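Local coordinates for UDP-glucose 4-epimerase (Brucella ovis, PDB 4WOK), which probably interconverts UDP-glucose and UDP-galactose with a tightly bound NAD as cofactor, as a member of the NAD-dependent epimerase/dehydratase family, at residues L30-G33 with A37-V40; S109-C114 with E159-D164; A129-G132 with P138-E141; I201-M206 with G210-L215; D220-E223 with T228-R231. The protein carries 2 engineered substitutions. One frame throughout, in Å; residues are numbered along the deposited sequence. Where two conformers were deposited one is given.

Contacts 1 and 2 are the buried pair: both lie in the NAD-binding Rossmann part, both consist of apolar side chains alone, and each involves a helix flanking the seven-stranded parallel sheet. Contact 3, in the long loop between strand 121-125 and helix 150-169, is partly buried and turns on a tyrosine ring; it meets contact 2 where Glu-159 packs against Thr-130. Contacts 4 and 5 lie about 19 Å apart, centre to centre, and are linked along the chain by strand 215-218. Both are nearer the surface: contact 4 mixes backbone hydrogen bonds with apolar packing, whereas contact 5 rests a cysteine on an aromatic ring, its sulfur facing a guanidinium of its own segment.

Contact 1 (L30-G33 with A37-V40); sequences LLAG and APVV
The pyrrolidine ring of Pro-38 lies against the last turn of helix 22-33 and meets two side chains with two different corners. Its CD is 3.9 Å from the methyl CB of Ala-32, a contact placed close to the helix backbone, since the same CD is also 4.1 Å from Ala-32 N. Its CB is 4.2 Å from CD1 of Leu-31. This second contact is the looser one and uses a single methyl branch of the leucine. Leu-31 has its CG roughly opposite the carbonyl carbon (chi1 -80°), which carries the isobutyl group off the helix toward the strand, where it also touches Val-14 and Val-16 of strand 13-17. The proline therefore bears on Leu-31 and Ala-32 at once, with 126 Å² buried between the segments in all. Trp-54 touches both Ala-32 and Pro-38, and Val-244 of helix 236-251 also meets Leu-31. Backbone bonds of Ala-37 and Val-39 to strand 13-17 fix the strand that presents the proline. Strand 13-17, helix 22-33 and strand 37-42 form a beta-alpha-beta unit, with Pro-38 near the glycine-rich turn of GxGxxG type: the opening unit of a Rossmann fold that binds NAD.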
loop_
_atom_site.group_PDB
_atom_site.type_symbol
_atom_site.label_atom_id
_atom_site.label_comp_id
_atom_site.label_asym_id
_atom_site.label_seq_id
_atom_site.Cartn_x
_atom_site.Cartn_y
_atom_site.Cartn_z
ATOM N N LEU A 30 -9.198 -11.524 -1.050
ATOM C CA LEU A 30 -10.248 -10.996 -1.909
ATOM C C LEU A 30 -10.275 -11.716 -3.247
ATOM O O LEU A 30 -11.350 -12.057 -3.751
ATOM C CB LEU A 30 -10.077 -9.496 -2.140
ATOM C CG LEU A 30 -11.339 -8.910 -2.777
ATOM C CD1 LEU A 30 -12.365 -8.589 -1.714
ATOM C CD2 LEU A 30 -11.043 -7.694 -3.627
ATOM N N LEU A 31 -9.098 -11.941 -3.822
ATOM C CA LEU A 31 -9.016 -12.646 -5.096
ATOM C C LEU A 31 -9.744 -13.976 -5.001
ATOM O O LEU A 31 -10.528 -14.325 -5.881
ATOM C CB LEU A 31 -7.546 -12.871 -5.507
ATOM C CG LEU A 31 -6.844 -11.666 -6.137
ATOM C CD1 LEU A 31 -5.295 -11.803 -6.067
ATOM C CD2 LEU A 31 -7.274 -11.485 -7.587
ATOM N N ALA A 32 -9.485 -14.711 -3.923
ATOM C CA ALA A 32 -10.080 -16.029 -3.729
ATOM C C ALA A 32 -11.589 -15.935 -3.576
ATOM O O ALA A 32 -12.318 -16.837 -3.995
ATOM C CB ALA A 32 -9.468 -16.726 -2.518
ATOM N N GLY A 33 -12.057 -14.842 -2.982
ATOM C CA GLY A 33 -13.485 -14.612 -2.856
ATOM C C GLY A 33 -14.141 -14.372 -4.205
ATOM O O GLY A 33 -15.333 -14.639 -4.384
ATOM N N ALA A 37 -7.500 -17.973 -8.077
ATOM C CA ALA A 37 -6.604 -18.736 -7.228
ATOM C C ALA A 37 -5.338 -17.924 -7.013
ATOM O O ALA A 37 -4.419 -17.959 -7.832
ATOM C CB ALA A 37 -6.280 -20.092 -7.848
ATOM N N PRO A 38 -5.293 -17.176 -5.908
ATOM C CA PRO A 38 -4.047 -16.453 -5.658
ATOM C C PRO A 38 -2.894 -17.408 -5.394
ATOM O O PRO A 38 -3.028 -18.404 -4.683
ATOM C CB PRO A 38 -4.368 -15.609 -4.419
ATOM C CG PRO A 38 -5.424 -16.393 -3.685
ATOM C CD PRO A 38 -6.265 -17.043 -4.802
ATOM N N VAL A 39 -1.753 -17.092 -5.990
ATOM C CA VAL A 39 -0.516 -17.804 -5.750
ATOM C C VAL A 39 0.451 -16.806 -5.175
ATOM O O VAL A 39 0.788 -15.829 -5.843
ATOM C CB VAL A 39 0.067 -18.412 -7.037
ATOM C CG1 VAL A 39 1.357 -19.144 -6.732
ATOM C CG2 VAL A 39 -0.957 -19.363 -7.680
ATOM N N VAL A 40 0.908 -17.038 -3.954
ATOM C CA VAL A 40 1.756 -16.028 -3.305
ATOM C C VAL A 40 3.226 -16.354 -3.520
ATOM O O VAL A 40 3.650 -17.498 -3.340
ATOM C CB VAL A 40 1.444 -15.912 -1.786
ATOM C CG1 VAL A 40 2.541 -15.088 -1.036
ATOM C CG2 VAL A 40 0.089 -15.275 -1.570
#

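Contact 2 (S109-C114 with E159-D164); sequences SLLDAC and EHMLAD
Leu-111 meets Met-161 and Leu-162 of helix 150-169, its CD1 lying nearest the methionine and its CD2 nearest the leucine. Earlier in the segment Ser-109 faces the other way, and the helix then turns Leu-111 toward helix 150-169. CD1 of Leu-111 is 3.9 Å from Met-161 SD and 4.0 Å from Met-161 CG, so the thioether approaches with both its sulfur and the methylene before it. In the methionine, CG opposite its own backbone N (chi1 -166°) and an extended chi2 lay CG and SD beside the leucine methyl; the bend at chi3 directs only CE. CD2 of Leu-111 is 3.8 Å from Leu-162 CD2, which also reaches Leu-111 CD1 at 4.0 Å, and these two leucine side chains run at about a right angle to each other. The backbones stay well apart, Leu-111 CA to Leu-162 CA measuring 7.8 Å. One residue on, Asp-112 adds a polar tie between the helices, its OD1 bonding Tyr-165 OH, while Cys-114 turns to Val-80 and Val-122 of the sheet. Helices 96-116 and 150-169 thus lie side by side on the parallel sheet, where Leu-162 rests on Val-122 and Phe-124 of strand 121-125.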
loop_
_atom_site.group_PDB
_atom_site.type_symbol
_atom_site.label_atom_id
_atom_site.label_comp_id
_atom_site.label_asym_id
_atom_site.label_seq_id
_atom_site.Cartn_x
_atom_site.Cartn_y
_atom_site.Cartn_z
ATOM N N SER A 109 13.769 -7.260 -12.099
ATOM C CA SER A 109 13.814 -8.709 -12.156
ATOM C C SER A 109 12.395 -9.259 -12.400
ATOM O O SER A 109 12.195 -10.161 -13.212
ATOM C CB SER A 109 14.416 -9.260 -10.865
ATOM O OG SER A 109 14.526 -10.667 -10.905
ATOM N N LEU A 110 11.407 -8.705 -11.709
ATOM C CA LEU A 110 10.032 -9.154 -11.895
ATOM C C LEU A 110 9.545 -8.866 -13.306
ATOM O O LEU A 110 8.892 -9.710 -13.931
ATOM C CB LEU A 110 9.101 -8.498 -10.872
ATOM C CG LEU A 110 7.611 -8.776 -11.102
ATOM C CD1 LEU A 110 7.244 -10.217 -10.777
ATOM C CD2 LEU A 110 6.765 -7.810 -10.285
ATOM N N LEU A 111 9.855 -7.679 -13.826
ATOM C CA LEU A 111 9.375 -7.333 -15.161
ATOM C C LEU A 111 10.085 -8.165 -16.216
ATOM O O LEU A 111 9.483 -8.537 -17.229
ATOM C CB LEU A 111 9.559 -5.839 -15.434
ATOM C CG LEU A 111 8.745 -4.908 -14.517
ATOM C CD1 LEU A 111 8.940 -3.498 -14.998
ATOM C CD2 LEU A 111 7.230 -5.260 -14.526
ATOM N N ASP A 112 11.363 -8.474 -15.998
ATOM C CA ASP A 112 12.033 -9.381 -16.944
ATOM C C ASP A 112 11.381 -10.770 -16.919
ATOM O O ASP A 112 11.149 -11.363 -17.959
ATOM C CB ASP A 112 13.531 -9.492 -16.640
ATOM C CG ASP A 112 14.312 -8.265 -17.076
ATOM O OD1 ASP A 112 13.849 -7.545 -17.969
ATOM O OD2 ASP A 112 15.409 -8.013 -16.529
ATOM N N ALA A 113 11.078 -11.284 -15.726
ATOM C CA ALA A 113 10.422 -12.582 -15.609
ATOM C C ALA A 113 9.090 -12.580 -16.361
ATOM O O ALA A 113 8.741 -13.550 -17.041
ATOM C CB ALA A 113 10.196 -12.929 -14.157
ATOM N N CYS A 114 8.342 -11.492 -16.211
ATOM C CA CYS A 114 7.086 -11.344 -16.952
ATOM C C CYS A 114 7.277 -11.406 -18.467
ATOM O O CYS A 114 6.634 -12.219 -19.146
ATOM C CB CYS A 114 6.402 -10.030 -16.584
ATOM S SG CYS A 114 5.650 -10.012 -14.937
ATOM N N GLU A 159 7.685 3.094 -11.825
ATOM C CA GLU A 159 6.605 3.519 -12.719
ATOM C C GLU A 159 7.136 3.762 -14.141
ATOM O O GLU A 159 6.548 3.305 -15.119
ATOM C CB GLU A 159 5.912 4.782 -12.193
ATOM C CG GLU A 159 5.139 4.574 -10.889
ATOM C CD GLU A 159 4.193 5.723 -10.572
ATOM O OE1 GLU A 159 4.258 6.759 -11.267
ATOM O OE2 GLU A 159 3.383 5.590 -9.629
ATOM N N HIS A 160 8.251 4.474 -14.251
ATOM C CA HIS A 160 8.825 4.755 -15.568
ATOM C C HIS A 160 9.375 3.493 -16.222
ATOM O O HIS A 160 9.341 3.368 -17.442
ATOM C CB HIS A 160 9.921 5.812 -15.464
ATOM C CG HIS A 160 9.393 7.181 -15.185
ATOM N ND1 HIS A 160 10.045 8.083 -14.376
ATOM C CD2 HIS A 160 8.264 7.797 -15.605
ATOM C CE1 HIS A 160 9.342 9.201 -14.312
ATOM N NE2 HIS A 160 8.255 9.050 -15.044
ATOM N N MET A 161 9.884 2.569 -15.414
ATOM C CA MET A 161 10.355 1.293 -15.943
ATOM C C MET A 161 9.189 0.527 -16.560
ATOM O O MET A 161 9.309 -0.044 -17.651
ATOM C CB MET A 161 11.010 0.459 -14.844
ATOM C CG MET A 161 11.833 -0.725 -15.367
ATOM S SD MET A 161 12.288 -1.852 -14.028
ATOM C CE MET A 161 13.459 -0.839 -13.099
ATOM N N LEU A 162 8.062 0.513 -15.853
ATOM C CA LEU A 162 6.826 -0.050 -16.420
ATOM C C LEU A 162 6.495 0.541 -17.790
ATOM O O LEU A 162 6.195 -0.196 -18.737
ATOM C CB LEU A 162 5.643 0.180 -15.468
ATOM C CG LEU A 162 5.592 -0.726 -14.244
ATOM C CD1 LEU A 162 4.625 -0.154 -13.229
ATOM C CD2 LEU A 162 5.162 -2.130 -14.634
ATOM N N ALA A 163 6.549 1.865 -17.905
ATOM C CA ALA A 163 6.243 2.527 -19.173
ATOM C C ALA A 163 7.219 2.094 -20.264
ATOM O O ALA A 163 6.809 1.817 -21.386
ATOM C CB ALA A 163 6.263 4.039 -19.010
ATOM N N ASP A 164 8.502 2.014 -19.926
ATOM C CA ASP A 164 9.530 1.615 -20.897
ATOM C C ASP A 164 9.395 0.173 -21.343
ATOM O O ASP A 164 9.637 -0.139 -22.512
ATOM C CB ASP A 164 10.932 1.814 -20.324
ATOM C CG ASP A 164 11.293 3.275 -20.156
ATOM O OD1 ASP A 164 10.659 4.123 -20.815
ATOM O OD2 ASP A 164 12.213 3.572 -19.361
#

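Contact 3 (A129-G132 with P138-E141)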
loop_
_atom_site.group_PDB
_atom_site.type_symbol
_atom_site.label_atom_id
_atom_site.label_comp_id
_atom_site.label_asym_id
_atom_site.label_seq_id
_atom_site.Cartn_x
_atom_site.Cartn_y
_atom_site.Cartn_z
ATOM N N ALA A 129 3.850 9.037 -2.566
ATOM C CA ALA A 129 5.141 9.642 -2.251
ATOM C C ALA A 129 5.888 10.060 -3.524
ATOM O O ALA A 129 6.819 10.865 -3.466
ATOM C CB ALA A 129 5.997 8.686 -1.426
ATOM N N THR A 130 5.482 9.525 -4.674
ATOM C CA THR A 130 6.128 9.895 -5.931
ATOM C C THR A 130 5.914 11.378 -6.269
ATOM O O THR A 130 6.715 11.972 -6.987
ATOM C CB THR A 130 5.618 9.043 -7.109
ATOM O OG1 THR A 130 4.195 9.159 -7.196
ATOM C CG2 THR A 130 6.004 7.566 -6.937
ATOM N N TYR A 131 4.841 11.971 -5.747
ATOM C CA TYR A 131 4.514 13.369 -6.052
ATOM C C TYR A 131 5.421 14.375 -5.354
ATOM O O TYR A 131 5.677 15.462 -5.884
ATOM C CB TYR A 131 3.062 13.683 -5.675
ATOM C CG TYR A 131 2.042 12.934 -6.487
ATOM C CD1 TYR A 131 1.967 13.100 -7.864
ATOM C CD2 TYR A 131 1.145 12.066 -5.881
ATOM C CE1 TYR A 131 1.025 12.417 -8.619
ATOM C CE2 TYR A 131 0.202 11.374 -6.631
ATOM C CZ TYR A 131 0.151 11.555 -7.998
ATOM O OH TYR A 131 -0.782 10.875 -8.746
ATOM N N GLY A 132 5.892 14.022 -4.162
ATOM C CA GLY A 132 6.615 14.965 -3.325
ATOM C C GLY A 132 5.657 16.037 -2.830
ATOM O O GLY A 132 4.494 15.746 -2.543
ATOM N N PRO A 138 -7.001 18.501 -3.742
ATOM C CA PRO A 138 -6.275 17.231 -3.618
ATOM C C PRO A 138 -5.312 16.983 -4.778
ATOM O O PRO A 138 -5.355 17.697 -5.778
ATOM C CB PRO A 138 -7.396 16.191 -3.607
ATOM C CG PRO A 138 -8.507 16.836 -4.371
ATOM C CD PRO A 138 -8.413 18.301 -4.109
ATOM N N ILE A 139 -4.450 15.981 -4.636
ATOM C CA ILE A 139 -3.397 15.740 -5.617
ATOM C C ILE A 139 -3.900 14.902 -6.787
ATOM O O ILE A 139 -4.234 13.731 -6.617
ATOM C CB ILE A 139 -2.187 15.031 -4.972
ATOM C CG1 ILE A 139 -1.747 15.774 -3.703
ATOM C CG2 ILE A 139 -1.049 14.902 -5.974
ATOM C CD1 ILE A 139 -0.638 15.069 -2.945
ATOM N N GLY A 140 -3.962 15.506 -7.971
ATOM C CA GLY A 140 -4.377 14.794 -9.167
ATOM C C GLY A 140 -3.192 14.084 -9.793
ATOM O O GLY A 140 -2.047 14.382 -9.467
ATOM N N GLU A 141 -3.455 13.146 -10.697
ATOM C CA GLU A 141 -2.381 12.376 -11.320
ATOM C C GLU A 141 -1.537 13.244 -12.247
ATOM O O GLU A 141 -0.428 12.867 -12.624
ATOM C CB GLU A 141 -2.947 11.182 -12.089
ATOM C CG GLU A 141 -3.558 10.100 -11.215
ATOM C CD GLU A 141 -4.998 10.378 -10.837
ATOM O OE1 GLU A 141 -5.516 11.466 -11.171
ATOM O OE2 GLU A 141 -5.624 9.501 -10.207
#
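Tyr-131 and Ile-139 meet by a CH-pi contact. The methyl CG2 of Ile-139 stands 3.6 Å from the centroid of the Tyr-131 ring and only 13° off the ring normal, so it sits squarely over one face. Its nearest ring atom, Tyr-131 CD2, is also 3.6 Å away, and most of the other ring carbons are little farther. The isoleucine turns this branch to the ring by holding CG2 opposite its own backbone N (chi1 -51° for CG1), while the two side chains slide past each other in opposite directions.

Van der Waals contacts continue toward the phenol end. Gly-140 O approaches the ring obliquely, 3.7 Å from Tyr-131 CE1, and the hydroxyl OH of Tyr-131 rests 3.4 Å from Glu-141 CA and 3.8 Å from Glu-141 CG. The carboxylate of Glu-141 is turned 77° from the ring plane.

Both segments belong to the long loop between strand 121-125 and helix 150-169. Ala-129 touches Tyr-151 and Thr-130 touches Lys-155, the two ends of the Tyr-x-x-x-Lys sequence characteristic of the short-chain dehydrogenase/reductase superfamily. The side chain of Tyr-131 is about 11 Å from the bound NAD.

The polar bonds run to third parties. Tyr-131 OH is hydrogen-bonded to Asn-260 OD1 and Arg-177 NH1, and Glu-141 OE2 to Asn-260 N, so one asparagine serves both segments and restrains the phenol end of the ring. On the backbone side, Ile-139 is bonded to Tyr-300 and Asp-302, and Tyr-131 to Asn-146.

Contact 4 (I201-M206 with G210-L215)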
loop_
_atom_site.group_PDB
_atom_site.type_symbol
_atom_site.label_atom_id
_atom_site.label_comp_id
_atom_site.label_asym_id
_atom_site.label_seq_id
_atom_site.Cartn_x
_atom_site.Cartn_y
_atom_site.Cartn_z
ATOM N N ILE A 201 -1.400 4.974 12.554
ATOM C CA ILE A 201 -2.561 4.459 13.268
ATOM C C ILE A 201 -2.217 3.227 14.129
ATOM O O ILE A 201 -2.638 3.146 15.291
ATOM C CB ILE A 201 -3.705 4.146 12.301
ATOM C CG1 ILE A 201 -4.182 5.446 11.645
ATOM C CG2 ILE A 201 -4.825 3.466 13.043
ATOM C CD1 ILE A 201 -5.322 5.283 10.657
ATOM N N PRO A 202 -1.420 2.285 13.588
ATOM C CA PRO A 202 -0.940 1.228 14.484
ATOM C C PRO A 202 -0.144 1.717 15.684
ATOM O O PRO A 202 -0.351 1.188 16.775
ATOM C CB PRO A 202 -0.050 0.389 13.568
ATOM C CG PRO A 202 -0.751 0.492 12.241
ATOM C CD PRO A 202 -1.163 1.940 12.175
ATOM N N ARG A 203 0.747 2.684 15.494
ATOM C CA ARG A 203 1.520 3.206 16.613
ATOM C C ARG A 203 0.600 3.864 17.644
ATOM O O ARG A 203 0.742 3.652 18.853
ATOM C CB ARG A 203 2.579 4.191 16.117
ATOM C CG ARG A 203 3.771 3.511 15.426
ATOM C CD ARG A 203 4.814 4.520 14.955
ATOM N NE ARG A 203 5.275 5.392 16.038
ATOM C CZ ARG A 203 5.134 6.718 16.044
ATOM N NH1 ARG A 203 4.550 7.330 15.017
ATOM N NH2 ARG A 203 5.583 7.435 17.073
ATOM N N ALA A 204 -0.367 4.643 17.172
ATOM C CA ALA A 204 -1.276 5.318 18.100
ATOM C C ALA A 204 -2.062 4.288 18.919
ATOM O O ALA A 204 -2.281 4.464 20.119
ATOM C CB ALA A 204 -2.217 6.250 17.351
ATOM N N MET A 205 -2.465 3.198 18.272
ATOM C CA MET A 205 -3.227 2.152 18.953
ATOM C C MET A 205 -2.369 1.378 19.943
ATOM O O MET A 205 -2.803 1.077 21.065
ATOM C CB MET A 205 -3.846 1.186 17.937
ATOM C CG MET A 205 -4.993 1.801 17.187
ATOM S SD MET A 205 -5.691 0.729 15.922
ATOM C CE MET A 205 -7.103 1.736 15.462
ATOM N N MET A 206 -1.158 1.046 19.524
ATOM C CA MET A 206 -0.219 0.374 20.404
ATOM C C MET A 206 0.024 1.215 21.652
ATOM O O MET A 206 0.086 0.683 22.756
ATOM C CB MET A 206 1.097 0.102 19.680
ATOM C CG MET A 206 0.985 -0.980 18.591
ATOM S SD MET A 206 2.427 -0.990 17.504
ATOM C CE MET A 206 3.685 -1.580 18.635
ATOM N N GLY A 210 -0.809 0.372 25.512
ATOM C CA GLY A 210 0.282 0.221 26.457
ATOM C C GLY A 210 1.388 -0.635 25.881
ATOM O O GLY A 210 2.315 -1.028 26.585
ATOM N N ARG A 211 1.285 -0.931 24.590
ATOM C CA ARG A 211 2.323 -1.685 23.904
ATOM C C ARG A 211 3.468 -0.754 23.520
ATOM O O ARG A 211 4.594 -1.201 23.307
ATOM C CB ARG A 211 1.749 -2.398 22.677
ATOM C CG ARG A 211 0.662 -3.397 23.047
ATOM C CD ARG A 211 0.158 -4.175 21.836
ATOM N NE ARG A 211 -0.728 -5.273 22.228
ATOM C CZ ARG A 211 -1.137 -6.242 21.407
ATOM N NH1 ARG A 211 -0.749 -6.255 20.141
ATOM N NH2 ARG A 211 -1.937 -7.199 21.853
ATOM N N LEU A 212 3.163 0.538 23.421
ATOM C CA LEU A 212 4.173 1.599 23.335
ATOM C C LEU A 212 3.939 2.558 24.489
ATOM O O LEU A 212 2.808 2.702 24.966
ATOM C CB LEU A 212 4.092 2.355 22.009
ATOM C CG LEU A 212 4.549 1.652 20.735
ATOM C CD1 LEU A 212 4.276 2.555 19.541
ATOM C CD2 LEU A 212 6.027 1.296 20.828
ATOM N N ASP A 213 4.994 3.221 24.944
ATOM C CA ASP A 213 4.862 4.123 26.076
ATOM C C ASP A 213 4.206 5.440 25.689
ATOM O O ASP A 213 3.387 5.978 26.437
ATOM C CB ASP A 213 6.234 4.391 26.698
ATOM C CG ASP A 213 6.710 3.249 27.572
ATOM O OD1 ASP A 213 5.963 2.856 28.494
ATOM O OD2 ASP A 213 7.832 2.752 27.345
ATOM N N VAL A 214 4.599 5.983 24.540
ATOM C CA VAL A 214 4.089 7.278 24.097
ATOM C C VAL A 214 3.883 7.303 22.593
ATOM O O VAL A 214 4.413 6.467 21.862
ATOM C CB VAL A 214 5.038 8.455 24.482
ATOM C CG1 VAL A 214 5.262 8.506 25.966
ATOM C CG2 VAL A 214 6.366 8.340 23.755
ATOM N N LEU A 215 3.083 8.255 22.130
ATOM C CA LEU A 215 3.043 8.561 20.711
ATOM C C LEU A 215 3.545 9.985 20.546
ATOM O O LEU A 215 2.871 10.943 20.933
ATOM C CB LEU A 215 1.642 8.409 20.128
ATOM C CG LEU A 215 1.555 8.798 18.648
ATOM C CD1 LEU A 215 2.129 7.695 17.733
ATOM C CD2 LEU A 215 0.141 9.164 18.228
HETATM O O HOH W 1 6.703 6.708 19.978
#
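The carbonyl oxygen of Met-206 accepts two backbone N-H groups from the chain leaving helix 200-209. Arg-211 N is 2.7 Å from Met-206 O and Leu-212 N is 3.2 Å from the same oxygen. Both come from the same face of the carbonyl: Arg-211 N is tilted 25° from its plane, whereas Leu-212 N stands well above it, 71° out, although its own N-H points more directly at the oxygen. Gly-210, with positive phi, leaves the helix here in a Schellman motif.

Beyond the cap, Leu-212 folds back on the helix, with its CG 3.9 Å from Met-206 CB; the bend of the methionine at chi3 (69°) brings its CE onto the same leucine carbon. Leu-215 divides its methyls: CD2 is 3.8 Å from Ala-204 CB, and CD1 lies 3.3 Å above the guanidinium plane of Arg-203, toward the rim. At the edge of that guanidinium, in its plane, a water accepts from Arg-203 NH2; the water oxygen is 3.0 Å from Val-214 O, to which it donates.

The two N-H groups thus satisfy the Met-206 carbonyl and hold the chain's exit, while leucine side chains pack along the helix. Leucine packing on a guanidinium face leaves an in-plane N-H to bond the bridging water.

Contact 5 (D220-E223 with T228-R231)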
loop_
_atom_site.group_PDB
_atom_site.type_symbol
_atom_site.label_atom_id
_atom_site.label_comp_id
_atom_site.label_asym_id
_atom_site.label_seq_id
_atom_site.Cartn_x
_atom_site.Cartn_y
_atom_site.Cartn_z
ATOM N N ASP A 220 1.385 20.890 16.645
ATOM C CA ASP A 220 -0.029 21.150 16.884
ATOM C C ASP A 220 -0.403 22.541 16.381
ATOM O O ASP A 220 -1.502 23.033 16.651
ATOM C CB ASP A 220 -0.377 21.008 18.376
ATOM C CG ASP A 220 0.471 21.900 19.280
ATOM O OD1 ASP A 220 1.312 22.671 18.773
ATOM O OD2 ASP A 220 0.283 21.832 20.516
ATOM N N ASP A 221 0.514 23.165 15.644
ATOM C CA ASP A 221 0.289 24.516 15.137
ATOM C C ASP A 221 0.342 24.587 13.606
ATOM O O ASP A 221 0.684 25.623 13.038
ATOM C CB ASP A 221 1.302 25.500 15.746
ATOM C CG ASP A 221 2.739 25.222 15.313
ATOM O OD1 ASP A 221 3.121 24.037 15.184
ATOM O OD2 ASP A 221 3.492 26.200 15.113
ATOM N N TYR A 222 -0.007 23.486 12.942
ATOM C CA TYR A 222 -0.197 23.497 11.493
ATOM C C TYR A 222 -1.350 24.416 11.097
ATOM O O TYR A 222 -2.218 24.714 11.919
ATOM C CB TYR A 222 -0.498 22.093 10.967
ATOM C CG TYR A 222 0.637 21.103 10.997
ATOM C CD1 TYR A 222 0.874 20.319 12.116
ATOM C CD2 TYR A 222 1.440 20.913 9.881
ATOM C CE1 TYR A 222 1.902 19.383 12.131
ATOM C CE2 TYR A 222 2.467 19.984 9.882
ATOM C CZ TYR A 222 2.697 19.223 11.009
ATOM O OH TYR A 222 3.720 18.299 11.002
ATOM N N GLU A 223 -1.384 24.828 9.832
ATOM C CA GLU A 223 -2.529 25.573 9.302
ATOM C C GLU A 223 -3.668 24.620 8.927
ATOM O O GLU A 223 -4.055 24.518 7.762
ATOM C CB GLU A 223 -2.122 26.414 8.092
ATOM N N THR A 228 -3.273 20.035 14.014
ATOM C CA THR A 228 -2.424 18.871 13.758
ATOM C C THR A 228 -2.473 18.530 12.269
ATOM O O THR A 228 -3.418 18.899 11.569
ATOM C CB THR A 228 -2.831 17.631 14.604
ATOM O OG1 THR A 228 -4.063 17.071 14.124
ATOM C CG2 THR A 228 -2.965 17.998 16.077
ATOM N N CYS A 229 -1.458 17.828 11.774
ATOM C CA CYS A 229 -1.348 17.680 10.327
ATOM C C CYS A 229 -2.329 16.652 9.778
ATOM O O CYS A 229 -2.753 15.719 10.467
ATOM C CB CYS A 229 0.079 17.317 9.915
ATOM S SG CYS A 229 0.408 15.574 9.836
ATOM N N ILE A 230 -2.683 16.855 8.516
ATOM C CA ILE A 230 -3.702 16.075 7.848
ATOM C C ILE A 230 -3.047 15.168 6.805
ATOM O O ILE A 230 -2.208 15.614 6.022
ATOM C CB ILE A 230 -4.746 16.993 7.179
ATOM C CG1 ILE A 230 -5.512 17.787 8.244
ATOM C CG2 ILE A 230 -5.692 16.189 6.311
ATOM C CD1 ILE A 230 -6.501 18.776 7.668
ATOM N N ARG A 231 -3.404 13.892 6.824
ATOM C CA ARG A 231 -2.839 12.933 5.865
ATOM C C ARG A 231 -3.953 12.050 5.322
ATOM O O ARG A 231 -5.120 12.200 5.710
ATOM C CB ARG A 231 -1.734 12.101 6.523
ATOM C CG ARG A 231 -0.538 12.920 7.024
ATOM C CD ARG A 231 0.325 13.388 5.859
ATOM N NE ARG A 231 1.514 14.135 6.271
ATOM C CZ ARG A 231 1.581 15.463 6.324
ATOM N NH1 ARG A 231 0.519 16.192 6.013
ATOM N NH2 ARG A 231 2.707 16.063 6.694
#
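Cys-229 CB lies over the centre of the Tyr-222 ring, 3.4 Å from its centroid and 12° off the ring normal, a CH-pi contact on the face. The sulfur is farther off: Cys-229 SG is 4.9 Å from that centroid, a longer, oblique sulfur-aromatic contact. The backbone joins in as well, with Cys-229 N 3.4 Å from Tyr-222 CD1 and Thr-228 C 3.8 Å from the same ring atom.

While CB faces the ring, SG turns to the guanidinium of Arg-231 and stands 3.7 Å from its plane, over the centre. The cysteine is therefore set between two flat groups. All this happens where the loop after strand 215-218 leads into strand 230-235, the middle strand of a three-stranded mixed sheet; Arg-231 bonds Thr-267 of the antiparallel strand 267-268 through the backbone, and Cys-229 bonds Ile-269 just beyond it.

Farther out, both flat groups are fixed by polar bonds. Arg-231 NH1 donates to Ile-230 O over 2.8 Å, at an N-H...O angle of 146°, folding the arginine back on its own strand, and NH2 bonds Pro-296 O. Tyr-222 OH is hydrogen-bonded to Asp-295 OD2 and Tyr-218 O, while Thr-228 OG1 is bonded to Asp-226 and to the backbone N of Arg-270.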